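Local coordinates for protein DNA annealing helicase and endonuclease ZRANB3 (Homo sapiens, PDB 5MKW) that anneals and cuts DNA to maintain genome stability at stalled or collapsed replication forks, the piece here being its zinc-binding HNH endonuclease domain, at residues A[11-16]-A[89-94]; A[50-55]-A[96-101]; A[73-79]-A[100-104]. One frame throughout, in Å; residues are numbered along the deposited sequence. Where two conformers were deposited one is given.

Interaction 1 of 3, residues A[11-16]-A[89-94]; sequences KVFETE and LDNLQT
Residues 11-16 form the C-terminal end of helix 5-16, and 89-94 begin as a short 3-10 turn at Leu89 and Asp90 before straightening into a strand from Leu92. The short helix and strand axes pass 8.5 Å apart, their N-to-C directions 60° apart (crossing angle -60°). In register, the CA of Val12 lies 6.7 Å from the CA of Gln93, and the CA of Glu16 6.8 Å from the CA of Thr94. Val12 (t) fills the middle: its CG2 is 4.0 Å from both Leu89 CD1 and Leu92 CB, while Val12 CG1 approaches Thr94 OG1 to 3.2 Å. Leu89 (t, p) also lays CD1 3.7 Å from Lys11 CB. Glu16 (m, t) supplies the polar part of the contact. Its OE1 accepts from both N and OG1 of Thr94 (m), each at 2.7 Å, tying the helix end to the strand through one carboxylate oxygen. A water donates to Glu16 OE2 (2.5 Å) and to Leu92 O (2.8 Å), bridging the second carboxylate oxygen to the strand backbone. This is helix-on-hairpin packing within the HNH domain: helix 5-16 lies across strand 92-96, with Val12 also touching Val74 of the antiparallel strand 72-76 and Thr94 resting on Trp72.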
ATOM      1  N   LYS A  11       3.190  13.591  -5.508  1.00 22.24           N
ATOM      2  CA  LYS A  11       2.169  14.153  -6.418  1.00 25.92           C
ATOM      3  C   LYS A  11       0.781  13.629  -6.123  1.00 24.30           C
ATOM      4  O   LYS A  11      -0.170  14.412  -6.042  1.00 23.09           O
ATOM      5  CB  LYS A  11       2.464  13.871  -7.866  1.00 28.56           C
ATOM      6  CG  LYS A  11       3.641  14.616  -8.456  1.00 34.68           C
ATOM      7  CD  LYS A  11       3.480  16.116  -8.437  1.00 38.57           C
ATOM      8  CE  LYS A  11       2.232  16.570  -9.147  1.00 42.16           C
ATOM      9  NZ  LYS A  11       2.309  18.050  -9.235  1.00 46.88           N
ATOM     10  N   VAL A  12       0.664  12.323  -5.867  1.00 22.22           N
ATOM     11  CA  VAL A  12      -0.648  11.761  -5.555  1.00 21.58           C
ATOM     12  C   VAL A  12      -1.126  12.271  -4.182  1.00 20.84           C
ATOM     13  O   VAL A  12      -2.280  12.626  -4.016  1.00 22.16           O
ATOM     14  CB  VAL A  12      -0.627  10.227  -5.600  1.00 23.38           C
ATOM     15  CG1 VAL A  12      -1.916   9.674  -5.071  1.00 25.00           C
ATOM     16  CG2 VAL A  12      -0.370   9.727  -7.020  1.00 24.30           C
ATOM     17  N   PHE A  13      -0.198  12.449  -3.249  1.00 19.97           N
ATOM     18  CA  PHE A  13      -0.548  12.881  -1.880  1.00 19.13           C
ATOM     19  C   PHE A  13      -1.140  14.290  -1.872  1.00 20.13           C
ATOM     20  O   PHE A  13      -2.007  14.572  -1.068  1.00 19.55           O
ATOM     21  CB  PHE A  13       0.695  12.860  -1.003  1.00 19.50           C
ATOM     22  CG  PHE A  13       0.427  13.083   0.454  1.00 20.82           C
ATOM     23  CD1 PHE A  13       0.130  12.010   1.296  1.00 22.59           C
ATOM     24  CD2 PHE A  13       0.448  14.366   0.981  1.00 21.68           C
ATOM     25  CE1 PHE A  13      -0.102  12.214   2.625  1.00 23.91           C
ATOM     26  CE2 PHE A  13       0.211  14.589   2.325  1.00 23.11           C
ATOM     27  CZ  PHE A  13      -0.118  13.518   3.138  1.00 24.23           C
ATOM     28  N   GLU A  14      -0.697  15.146  -2.809  1.00 21.34           N
ATOM     29  CA  GLU A  14      -1.209  16.536  -2.919  1.00 24.85           C
ATOM     30  C   GLU A  14      -2.732  16.507  -3.024  1.00 25.17           C
ATOM     31  O   GLU A  14      -3.385  17.465  -2.656  1.00 24.94           O
ATOM     32  CB  GLU A  14      -0.647  17.200  -4.178  1.00 27.81           C
ATOM     33  CG  GLU A  14       0.793  17.674  -4.095  1.00 28.88           C
ATOM     34  CD  GLU A  14       1.279  18.221  -5.439  1.00 35.24           C
ATOM     35  OE1 GLU A  14       2.491  18.093  -5.734  1.00 36.92           O
ATOM     36  OE2 GLU A  14       0.411  18.493  -6.307  1.00 35.25           O
ATOM     37  N   THR A  15      -3.268  15.471  -3.680  1.00 23.33           N
ATOM     38  CA  THR A  15      -4.685  15.318  -3.848  1.00 26.15           C
ATOM     39  C   THR A  15      -5.329  14.343  -2.855  1.00 26.74           C
ATOM     40  O   THR A  15      -6.432  14.592  -2.409  1.00 30.10           O
ATOM     41  CB  THR A  15      -5.027  14.913  -5.303  1.00 29.28           C
ATOM     42  OG1 THR A  15      -4.751  15.999  -6.182  1.00 31.87           O
ATOM     43  CG2 THR A  15      -6.480  14.598  -5.448  1.00 33.54           C
ATOM     44  N   GLU A  16      -4.659  13.262  -2.453  1.00 22.92           N
ATOM     45  CA  GLU A  16      -5.363  12.192  -1.744  1.00 21.81           C
ATOM     46  C   GLU A  16      -5.000  12.105  -0.270  1.00 22.37           C
ATOM     47  O   GLU A  16      -5.765  11.520   0.521  1.00 21.33           O
ATOM     48  CB  GLU A  16      -5.109  10.858  -2.485  1.00 22.79           C
ATOM     49  CG  GLU A  16      -5.794  10.856  -3.821  1.00 24.66           C
ATOM     50  CD  GLU A  16      -5.643   9.588  -4.625  1.00 25.88           C
ATOM     51  OE1 GLU A  16      -4.918   8.651  -4.244  1.00 25.89           O
ATOM     52  OE2 GLU A  16      -6.250   9.558  -5.713  1.00 30.92           O
ATOM     53  N   LEU A  89      -0.129  10.268 -14.167  1.00 34.13           N
ATOM     54  CA  LEU A  89      -0.710  10.622 -12.880  1.00 37.93           C
ATOM     55  C   LEU A  89      -2.221  10.353 -12.866  1.00 36.69           C
ATOM     56  O   LEU A  89      -2.806  10.047 -11.822  1.00 32.36           O
ATOM     57  CB  LEU A  89      -0.408  12.086 -12.577  1.00 40.57           C
ATOM     58  CG  LEU A  89      -0.645  12.504 -11.136  1.00 45.76           C
ATOM     59  CD1 LEU A  89       0.460  11.924 -10.260  1.00 43.12           C
ATOM     60  CD2 LEU A  89      -0.704  14.037 -11.043  1.00 47.53           C
ATOM     61  N   ASP A  90      -2.850  10.498 -14.023  1.00 33.77           N
ATOM     62  CA  ASP A  90      -4.269  10.243 -14.145  1.00 36.31           C
ATOM     63  C   ASP A  90      -4.639   8.760 -14.080  1.00 32.60           C
ATOM     64  O   ASP A  90      -5.818   8.398 -14.081  1.00 34.23           O
ATOM     65  CB  ASP A  90      -4.807  10.867 -15.443  1.00 46.17           C
ATOM     66  CG  ASP A  90      -4.206  10.232 -16.717  1.00 51.62           C
ATOM     67  OD1 ASP A  90      -3.932   8.998 -16.756  1.00 54.70           O
ATOM     68  OD2 ASP A  90      -4.051  10.976 -17.714  1.00 64.81           O
ATOM     69  N   ASN A  91      -3.640   7.900 -14.030  1.00 28.60           N
ATOM     70  CA  ASN A  91      -3.873   6.467 -13.783  1.00 29.51           C
ATOM     71  C   ASN A  91      -3.319   5.982 -12.434  1.00 25.56           C
ATOM     72  O   ASN A  91      -3.204   4.788 -12.213  1.00 27.38           O
ATOM     73  CB  ASN A  91      -3.259   5.604 -14.901  1.00 26.49           C
ATOM     74  CG  ASN A  91      -3.783   4.187 -14.898  1.00 27.07           C
ATOM     75  OD1 ASN A  91      -4.943   3.945 -14.577  1.00 25.96           O
ATOM     76  ND2 ASN A  91      -2.914   3.228 -15.216  1.00 27.62           N
ATOM     77  N   LEU A  92      -3.086   6.904 -11.509  1.00 24.83           N
ATOM     78  CA  LEU A  92      -2.535   6.532 -10.211  1.00 25.80           C
ATOM     79  C   LEU A  92      -3.455   6.850  -9.019  1.00 23.40           C
ATOM     80  O   LEU A  92      -4.215   7.813  -9.041  1.00 22.22           O
ATOM     81  CB  LEU A  92      -1.204   7.223 -10.018  1.00 26.88           C
ATOM     82  CG  LEU A  92      -0.125   6.863 -11.043  1.00 27.08           C
ATOM     83  CD1 LEU A  92       1.193   7.550 -10.695  1.00 28.85           C
ATOM     84  CD2 LEU A  92       0.082   5.363 -11.129  1.00 28.15           C
ATOM     85  N   GLN A  93      -3.311   6.077  -7.951  1.00 20.56           N
ATOM     86  CA  GLN A  93      -4.146   6.207  -6.788  1.00 19.24           C
ATOM     87  C   GLN A  93      -3.366   5.727  -5.571  1.00 21.71           C
ATOM     88  O   GLN A  93      -2.444   4.923  -5.687  1.00 18.62           O
ATOM     89  CB  GLN A  93      -5.447   5.430  -6.951  1.00 20.21           C
ATOM     90  CG  GLN A  93      -5.285   3.912  -6.828  1.00 20.16           C
ATOM     91  CD  GLN A  93      -6.528   3.114  -7.067  1.00 20.14           C
ATOM     92  OE1 GLN A  93      -6.481   1.937  -7.530  1.00 22.54           O
ATOM     93  NE2 GLN A  93      -7.629   3.774  -6.949  1.00 19.89           N
ATOM     94  N   THR A  94      -3.801   6.223  -4.419  1.00 20.04           N
ATOM     95  CA  THR A  94      -3.349   5.801  -3.127  1.00 18.89           C
ATOM     96  C   THR A  94      -4.108   4.567  -2.715  1.00 17.57           C
ATOM     97  O   THR A  94      -5.353   4.514  -2.775  1.00 17.98           O
ATOM     98  CB  THR A  94      -3.624   6.937  -2.097  1.00 19.15           C
ATOM     99  OG1 THR A  94      -2.961   8.144  -2.518  1.00 18.30           O
ATOM    100  CG2 THR A  94      -3.117   6.538  -0.745  1.00 18.93           C
TER
HETATM  101  O   HOH W   1      -6.712   8.319  -7.825  1.00 23.91           O

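Interaction 2 of 3, residues A[50-55]-A[96-101]; sequences WTSKLP and CTVCHK. With ZN (zinc ion), chain C.
A zinc-bound cysteine sets its CB over the face of a tryptophan ring: Cys96 CB lies 4.2 Å from the centroid of the six-membered ring of Trp50 (chi1 p, chi2 -97°), 27° off its normal, in a CH-pi contact, and Cys96 SG is 4.6 Å from that centroid in an oblique sulfur-aromatic contact. Residues 50-53 make a 3-10 turn that opens into an extended Leu54 and Pro55; 97-101 are the first turn of a helix with Cys96 as N-cap, its SG accepting from Cys99 N at 3.4 Å. The backbones come nearest where the CA of Leu54 is 6.1 Å from the CA of Val98. Val98 (t) is the most covered residue, its CG2 3.4 Å from Trp50 O, 3.7 Å from Trp50 CE3 at the ring edge and 3.8 Å from Leu54 CD2. Leu54 (m, t) also sets CD2 3.6 Å from Thr97 OG1, a hydroxyl hydrogen-bonded to His70 O, and 3.6 Å from Lys101 CE, which Pro55 CD meets at 3.7 Å. Zinc is held by Cys96 SG (2.4 Å), Cys99 SG (2.3 Å), Cys20 and Cys23: a four-cysteine site built from two CxxC motifs, the second at the start of helix 97-118 in this HNH domain.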
ATOM      1  N   TRP A  50      -7.029  -1.892  10.891  1.00 24.62           N
ATOM      2  CA  TRP A  50      -6.902  -2.546   9.564  1.00 23.81           C
ATOM      3  C   TRP A  50      -5.514  -3.073   9.282  1.00 22.28           C
ATOM      4  O   TRP A  50      -5.355  -4.029   8.526  1.00 24.66           O
ATOM      5  CB  TRP A  50      -7.294  -1.554   8.442  1.00 23.53           C
ATOM      6  CG  TRP A  50      -6.428  -0.286   8.402  1.00 23.12           C
ATOM      7  CD1 TRP A  50      -6.720   0.924   8.954  1.00 25.86           C
ATOM      8  CD2 TRP A  50      -5.214  -0.107   7.693  1.00 22.89           C
ATOM      9  NE1 TRP A  50      -5.733   1.845   8.655  1.00 23.52           N
ATOM     10  CE2 TRP A  50      -4.787   1.215   7.897  1.00 24.45           C
ATOM     11  CE3 TRP A  50      -4.473  -0.915   6.847  1.00 23.17           C
ATOM     12  CZ2 TRP A  50      -3.650   1.728   7.292  1.00 23.83           C
ATOM     13  CZ3 TRP A  50      -3.276  -0.445   6.363  1.00 22.43           C
ATOM     14  CH2 TRP A  50      -2.900   0.878   6.538  1.00 21.58           C
ATOM     15  N   THR A  51      -4.502  -2.478   9.899  1.00 21.33           N
ATOM     16  CA  THR A  51      -3.110  -3.000   9.800  1.00 23.69           C
ATOM     17  C   THR A  51      -2.918  -4.457  10.359  1.00 24.11           C
ATOM     18  O   THR A  51      -1.955  -5.164  10.018  1.00 19.75           O
ATOM     19  CB  THR A  51      -2.148  -2.058  10.568  1.00 23.63           C
ATOM     20  OG1 THR A  51      -2.767  -1.654  11.805  1.00 24.14           O
ATOM     21  CG2 THR A  51      -1.835  -0.829   9.748  1.00 22.31           C
ATOM     22  N   SER A  52      -3.863  -4.913  11.168  1.00 24.24           N
ATOM     23  CA  SER A  52      -3.773  -6.262  11.736  1.00 25.20           C
ATOM     24  C   SER A  52      -3.704  -7.341  10.668  1.00 26.90           C
ATOM     25  O   SER A  52      -3.235  -8.465  10.929  1.00 24.88           O
ATOM     26  CB  SER A  52      -4.974  -6.549  12.626  1.00 25.15           C
ATOM     27  OG  SER A  52      -6.160  -6.671  11.848  1.00 24.67           O
ATOM     28  N   LYS A  53      -4.103  -6.989   9.455  1.00 25.08           N
ATOM     29  CA  LYS A  53      -4.077  -7.920   8.350  1.00 27.91           C
ATOM     30  C   LYS A  53      -2.767  -7.954   7.570  1.00 25.99           C
ATOM     31  O   LYS A  53      -2.619  -8.750   6.679  1.00 24.54           O
ATOM     32  CB  LYS A  53      -5.216  -7.614   7.398  1.00 32.89           C
ATOM     33  CG  LYS A  53      -6.567  -7.970   7.977  1.00 38.76           C
ATOM     34  CD  LYS A  53      -7.657  -7.701   6.943  1.00 48.48           C
ATOM     35  CE  LYS A  53      -8.984  -8.337   7.341  1.00 57.61           C
ATOM     36  NZ  LYS A  53      -9.800  -8.630   6.130  1.00 60.68           N
ATOM     37  N   LEU A  54      -1.802  -7.131   7.935  1.00 25.67           N
ATOM     38  CA  LEU A  54      -0.507  -7.130   7.259  1.00 23.22           C
ATOM     39  C   LEU A  54       0.327  -8.326   7.712  1.00 23.48           C
ATOM     40  O   LEU A  54       0.103  -8.835   8.793  1.00 26.43           O
ATOM     41  CB  LEU A  54       0.235  -5.852   7.580  1.00 22.11           C
ATOM     42  CG  LEU A  54      -0.379  -4.590   6.942  1.00 21.43           C
ATOM     43  CD1 LEU A  54       0.117  -3.348   7.625  1.00 21.24           C
ATOM     44  CD2 LEU A  54      -0.096  -4.571   5.434  1.00 21.59           C
ATOM     45  N   PRO A  55       1.338  -8.726   6.918  1.00 23.24           N
ATOM     46  CA  PRO A  55       2.273  -9.766   7.376  1.00 21.95           C
ATOM     47  C   PRO A  55       3.003  -9.423   8.665  1.00 21.93           C
ATOM     48  O   PRO A  55       3.364  -8.261   8.900  1.00 20.63           O
ATOM     49  CB  PRO A  55       3.293  -9.885   6.208  1.00 24.49           C
ATOM     50  CG  PRO A  55       2.666  -9.230   5.034  1.00 24.81           C
ATOM     51  CD  PRO A  55       1.730  -8.171   5.615  1.00 23.43           C
ATOM     52  N   CYS A  96      -3.991   1.828   0.731  1.00 18.35           N
ATOM     53  CA  CYS A  96      -3.381   1.368   1.945  1.00 18.84           C
ATOM     54  C   CYS A  96      -2.598   0.069   1.628  1.00 18.24           C
ATOM     55  O   CYS A  96      -2.785  -0.589   0.575  1.00 17.55           O
ATOM     56  CB  CYS A  96      -4.446   1.111   3.038  1.00 19.25           C
ATOM     57  SG  CYS A  96      -5.439  -0.359   2.789  1.00 19.63           S
ATOM     58  N   THR A  97      -1.710  -0.312   2.535  1.00 17.86           N
ATOM     59  CA  THR A  97      -0.850  -1.458   2.260  1.00 17.66           C
ATOM     60  C   THR A  97      -1.579  -2.797   2.271  1.00 17.38           C
ATOM     61  O   THR A  97      -1.154  -3.710   1.618  1.00 18.73           O
ATOM     62  CB  THR A  97       0.380  -1.459   3.169  1.00 18.37           C
ATOM     63  OG1 THR A  97      -0.002  -1.073   4.501  1.00 17.86           O
ATOM     64  CG2 THR A  97       1.409  -0.453   2.593  1.00 19.19           C
ATOM     65  N   VAL A  98      -2.711  -2.889   2.951  1.00 19.45           N
ATOM     66  CA  VAL A  98      -3.512  -4.093   2.949  1.00 19.51           C
ATOM     67  C   VAL A  98      -4.199  -4.251   1.575  1.00 20.06           C
ATOM     68  O   VAL A  98      -4.123  -5.289   0.943  1.00 17.37           O
ATOM     69  CB  VAL A  98      -4.539  -4.090   4.100  1.00 20.57           C
ATOM     70  CG1 VAL A  98      -5.597  -5.174   3.907  1.00 22.37           C
ATOM     71  CG2 VAL A  98      -3.838  -4.273   5.449  1.00 21.28           C
ATOM     72  N   CYS A  99      -4.791  -3.190   1.079  1.00 19.98           N
ATOM     73  CA  CYS A  99      -5.321  -3.242  -0.294  1.00 21.07           C
ATOM     74  C   CYS A  99      -4.232  -3.468  -1.359  1.00 21.39           C
ATOM     75  O   CYS A  99      -4.448  -4.123  -2.375  1.00 20.03           O
ATOM     76  CB  CYS A  99      -6.078  -1.961  -0.612  1.00 21.92           C
ATOM     77  SG  CYS A  99      -7.635  -1.782   0.327  1.00 23.16           S
ATOM     78  N   HIS A 100      -3.091  -2.844  -1.171  1.00 20.51           N
ATOM     79  CA  HIS A 100      -2.017  -2.987  -2.116  1.00 20.38           C
ATOM     80  C   HIS A 100      -1.542  -4.457  -2.170  1.00 22.02           C
ATOM     81  O   HIS A 100      -1.261  -4.981  -3.236  1.00 18.83           O
ATOM     82  CB  HIS A 100      -0.871  -2.097  -1.755  1.00 21.58           C
ATOM     83  CG  HIS A 100       0.253  -2.175  -2.716  1.00 24.10           C
ATOM     84  ND1 HIS A 100       1.524  -2.558  -2.342  1.00 24.60           N
ATOM     85  CD2 HIS A 100       0.329  -1.817  -4.016  1.00 24.55           C
ATOM     86  CE1 HIS A 100       2.337  -2.396  -3.365  1.00 26.49           C
ATOM     87  NE2 HIS A 100       1.612  -2.077  -4.421  1.00 24.21           N
ATOM     88  N   LYS A 101      -1.402  -5.082  -1.004  1.00 22.40           N
ATOM     89  CA  LYS A 101      -1.022  -6.494  -0.947  1.00 25.38           C
ATOM     90  C   LYS A 101      -2.055  -7.489  -1.523  1.00 26.38           C
ATOM     91  O   LYS A 101      -1.658  -8.465  -2.180  1.00 24.64           O
ATOM     92  CB  LYS A 101      -0.672  -6.866   0.481  1.00 27.84           C
ATOM     93  CG  LYS A 101       0.680  -6.323   0.867  1.00 29.52           C
ATOM     94  CD  LYS A 101       1.014  -6.692   2.275  1.00 30.62           C
ATOM     95  CE  LYS A 101       2.086  -5.771   2.796  1.00 30.95           C
ATOM     96  NZ  LYS A 101       3.373  -6.031   2.128  1.00 32.88           N
TER
HETATM   97 ZN    ZN C 201      -7.380   0.145   1.554  1.00 21.72          ZN

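Interaction 3 of 3, residues A[73-79]-A[100-104]; sequences QVDHIKP and HKERT
His100 and Arg103, one helical turn apart, have the most surface covered here, followed by Asp75 on the strand. Strand 73-76 and helix 100-104 approach to 10.5 Å at their axes with N-to-C directions 39° apart (crossing angle 39°), nearest at the CA atoms of Gln73 and His100, 7.0 Å. The His100 side chain (chi1 t) reaches back to the strand: Gln73 CG lies over its face, 4.0 Å from the ring centroid in a CH-pi contact, and Asp75 OD2 meets its edge at CD2, 3.1 Å away. Strand and helix are elements of the ββα-metal, or His-Me finger, fold to which HNH nucleases belong, the helix packing on the hairpin within the region that carries the endonuclease activity. Asp75 (t) accepts from His76 N through OD1 at 2.7 Å; its OD2 is 4.0 Å from Arg103 CD. Arg103 (chi1 t) extends along the strand end, with NH1 3.4 Å from His76 O and 4.1 Å from Pro79 CG, beyond which Pro79 touches Gln107 of the same helix.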
ATOM      1  N   GLN A  73       0.749   3.113  -0.421  1.00 16.52           N
ATOM      2  CA  GLN A  73       1.523   2.977  -1.647  1.00 19.03           C
ATOM      3  C   GLN A  73       0.707   3.620  -2.783  1.00 19.69           C
ATOM      4  O   GLN A  73      -0.523   3.584  -2.737  1.00 19.39           O
ATOM      5  CB  GLN A  73       1.683   1.484  -1.990  1.00 19.02           C
ATOM      6  CG  GLN A  73       2.603   0.707  -1.073  1.00 20.56           C
ATOM      7  CD  GLN A  73       4.051   1.145  -1.256  1.00 24.09           C
ATOM      8  OE1 GLN A  73       4.464   1.437  -2.385  1.00 27.08           O
ATOM      9  NE2 GLN A  73       4.750   1.404  -0.154  1.00 25.10           N
ATOM     10  N   VAL A  74       1.397   4.166  -3.799  1.00 20.83           N
ATOM     11  CA  VAL A  74       0.764   4.540  -5.062  0.50 22.04           C
ATOM     12  C   VAL A  74       0.655   3.330  -5.974  1.00 22.33           C
ATOM     13  O   VAL A  74       1.608   2.541  -6.087  1.00 21.39           O
ATOM     14  CB  VAL A  74       1.596   5.620  -5.777  0.50 24.53           C
ATOM     15  CG1 VAL A  74       1.014   5.952  -7.139  0.50 25.73           C
ATOM     16  CG2 VAL A  74       1.650   6.859  -4.910  0.50 25.40           C
ATOM     17  N   ASP A  75      -0.477   3.178  -6.646  1.00 22.97           N
ATOM     18  CA  ASP A  75      -0.628   2.073  -7.578  1.00 26.00           C
ATOM     19  C   ASP A  75      -1.536   2.503  -8.718  1.00 26.19           C
ATOM     20  O   ASP A  75      -2.050   3.633  -8.734  1.00 23.28           O
ATOM     21  CB  ASP A  75      -1.202   0.851  -6.838  1.00 28.01           C
ATOM     22  CG  ASP A  75      -0.839  -0.497  -7.496  1.00 36.82           C
ATOM     23  OD1 ASP A  75      -0.506  -0.542  -8.718  1.00 36.48           O
ATOM     24  OD2 ASP A  75      -0.995  -1.518  -6.796  1.00 39.54           O
ATOM     25  N   HIS A  76      -1.723   1.618  -9.686  1.00 25.25           N
ATOM     26  CA  HIS A  76      -2.527   1.934 -10.867  1.00 26.46           C
ATOM     27  C   HIS A  76      -4.010   1.938 -10.553  1.00 26.67           C
ATOM     28  O   HIS A  76      -4.499   1.095  -9.793  1.00 27.07           O
ATOM     29  CB  HIS A  76      -2.298   0.903 -11.975  1.00 29.82           C
ATOM     30  CG  HIS A  76      -0.897   0.860 -12.460  1.00 33.20           C
ATOM     31  ND1 HIS A  76      -0.063  -0.205 -12.221  1.00 36.98           N
ATOM     32  CD2 HIS A  76      -0.167   1.769 -13.140  1.00 37.36           C
ATOM     33  CE1 HIS A  76       1.112   0.029 -12.776  1.00 36.92           C
ATOM     34  NE2 HIS A  76       1.079   1.224 -13.329  1.00 39.99           N
ATOM     35  N   ILE A  77      -4.755   2.814 -11.225  1.00 26.63           N
ATOM     36  CA  ILE A  77      -6.203   2.738 -11.169  1.00 29.99           C
ATOM     37  C   ILE A  77      -6.701   1.651 -12.120  1.00 32.50           C
ATOM     38  O   ILE A  77      -7.517   0.821 -11.720  1.00 33.28           O
ATOM     39  CB  ILE A  77      -6.880   4.054 -11.549  1.00 32.51           C
ATOM     40  CG1 ILE A  77      -6.501   5.170 -10.569  1.00 30.73           C
ATOM     41  CG2 ILE A  77      -8.394   3.848 -11.620  1.00 35.06           C
ATOM     42  CD1 ILE A  77      -6.804   6.556 -11.100  1.00 30.75           C
ATOM     43  N   LYS A  78      -6.170   1.646 -13.350  1.00 31.03           N
ATOM     44  CA  LYS A  78      -6.452   0.600 -14.345  1.00 38.76           C
ATOM     45  C   LYS A  78      -5.172  -0.192 -14.610  1.00 38.98           C
ATOM     46  O   LYS A  78      -4.247   0.283 -15.328  1.00 32.74           O
ATOM     47  CB  LYS A  78      -6.939   1.208 -15.661  1.00 39.49           C
ATOM     48  CG  LYS A  78      -8.010   2.271 -15.468  1.00 46.37           C
ATOM     49  CD  LYS A  78      -8.801   2.564 -16.753  1.00 53.26           C
ATOM     50  CE  LYS A  78      -9.380   3.977 -16.761  1.00 60.41           C
ATOM     51  NZ  LYS A  78     -10.852   3.996 -17.017  1.00 64.32           N
ATOM     52  N   PRO A  79      -5.009  -1.287 -13.858  1.00 41.98           N
ATOM     53  CA  PRO A  79      -3.873  -2.141 -14.208  1.00 46.50           C
ATOM     54  C   PRO A  79      -4.224  -3.073 -15.359  1.00 49.78           C
ATOM     55  O   PRO A  79      -5.377  -3.471 -15.552  1.00 46.03           O
ATOM     56  CB  PRO A  79      -3.613  -2.952 -12.944  1.00 43.05           C
ATOM     57  CG  PRO A  79      -4.927  -2.977 -12.232  1.00 42.15           C
ATOM     58  CD  PRO A  79      -5.658  -1.706 -12.599  1.00 42.84           C
ATOM     59  N   HIS A 100      -3.091  -2.844  -1.171  1.00 20.51           N
ATOM     60  CA  HIS A 100      -2.017  -2.987  -2.116  1.00 20.38           C
ATOM     61  C   HIS A 100      -1.542  -4.457  -2.170  1.00 22.02           C
ATOM     62  O   HIS A 100      -1.261  -4.981  -3.236  1.00 18.83           O
ATOM     63  CB  HIS A 100      -0.871  -2.097  -1.755  1.00 21.58           C
ATOM     64  CG  HIS A 100       0.253  -2.175  -2.716  1.00 24.10           C
ATOM     65  ND1 HIS A 100       1.524  -2.558  -2.342  1.00 24.60           N
ATOM     66  CD2 HIS A 100       0.329  -1.817  -4.016  1.00 24.55           C
ATOM     67  CE1 HIS A 100       2.337  -2.396  -3.365  1.00 26.49           C
ATOM     68  NE2 HIS A 100       1.612  -2.077  -4.421  1.00 24.21           N
ATOM     69  N   LYS A 101      -1.402  -5.082  -1.004  1.00 22.40           N
ATOM     70  CA  LYS A 101      -1.022  -6.494  -0.947  1.00 25.38           C
ATOM     71  C   LYS A 101      -2.055  -7.489  -1.523  1.00 26.38           C
ATOM     72  O   LYS A 101      -1.658  -8.465  -2.180  1.00 24.64           O
ATOM     73  CB  LYS A 101      -0.672  -6.866   0.481  1.00 27.84           C
ATOM     74  CG  LYS A 101       0.680  -6.323   0.867  1.00 29.52           C
ATOM     75  CD  LYS A 101       1.014  -6.692   2.275  1.00 30.62           C
ATOM     76  CE  LYS A 101       2.086  -5.771   2.796  1.00 30.95           C
ATOM     77  NZ  LYS A 101       3.373  -6.031   2.128  1.00 32.88           N
ATOM     78  N   GLU A 102      -3.349  -7.237  -1.304  1.00 25.57           N
ATOM     79  CA  GLU A 102      -4.401  -8.003  -1.997  1.00 29.18           C
ATOM     80  C   GLU A 102      -4.255  -7.870  -3.506  1.00 29.38           C
ATOM     81  O   GLU A 102      -4.375  -8.844  -4.246  1.00 31.76           O
ATOM     82  CB  GLU A 102      -5.795  -7.553  -1.614  1.00 31.04           C
ATOM     83  CG  GLU A 102      -6.198  -7.829  -0.181  1.00 40.20           C
ATOM     84  CD  GLU A 102      -7.471  -7.059   0.238  1.00 43.73           C
ATOM     85  OE1 GLU A 102      -8.174  -6.521  -0.638  1.00 52.15           O
ATOM     86  OE2 GLU A 102      -7.808  -7.060   1.427  1.00 53.38           O
ATOM     87  N   ARG A 103      -4.047  -6.649  -3.972  1.00 28.71           N
ATOM     88  CA  ARG A 103      -3.867  -6.420  -5.397  1.00 28.13           C
ATOM     89  C   ARG A 103      -2.634  -7.129  -5.974  1.00 29.78           C
ATOM     90  O   ARG A 103      -2.716  -7.830  -6.991  1.00 26.54           O
ATOM     91  CB  ARG A 103      -3.762  -4.936  -5.715  1.00 30.36           C
ATOM     92  CG  ARG A 103      -3.458  -4.752  -7.200  1.00 35.10           C
ATOM     93  CD  ARG A 103      -4.201  -3.617  -7.773  1.00 39.15           C
ATOM     94  NE  ARG A 103      -5.636  -3.707  -7.530  1.00 43.02           N
ATOM     95  CZ  ARG A 103      -6.463  -2.716  -7.835  1.00 42.53           C
ATOM     96  NH1 ARG A 103      -5.974  -1.662  -8.454  1.00 35.77           N
ATOM     97  NH2 ARG A 103      -7.765  -2.820  -7.604  1.00 41.13           N
ATOM     98  N   THR A 104      -1.509  -6.985  -5.295  1.00 26.01           N
ATOM     99  CA  THR A 104      -0.277  -7.661  -5.684  1.00 29.55           C
ATOM    100  C   THR A 104      -0.421  -9.194  -5.736  1.00 28.36           C
ATOM    101  O   THR A 104       0.067  -9.868  -6.662  1.00 31.27           O
ATOM    102  CB  THR A 104       0.833  -7.191  -4.709  1.00 35.35           C
ATOM    103  OG1 THR A 104       1.076  -5.793  -4.974  1.00 39.15           O
ATOM    104  CG2 THR A 104       2.083  -7.904  -4.937  1.00 38.95           C
TER

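In the fold
The three contacts hang on the hairpin of strands 72-76 and 92-96 and the helix that follows directly from it. Interactions 1 and 3, with centres about 12 Å apart, use different strands of that sheet, 92-96 and 72-76, and meet through it: Asp75 N lies 2.8 Å from Gln93 O and Ile77 N 2.7 Å from Asn91 O, probable hydrogen bonds. Interactions 2 and 3, also about 12 Å apart between centres, share His100 and Lys101 and touch where Thr97 CG2 lies 4.0 Å from Gln73 CG. Interaction 2 holds two of the zinc ligands; the side chains of Thr94 in interaction 1 and His100 in interaction 3 are each about 8 Å from the ion.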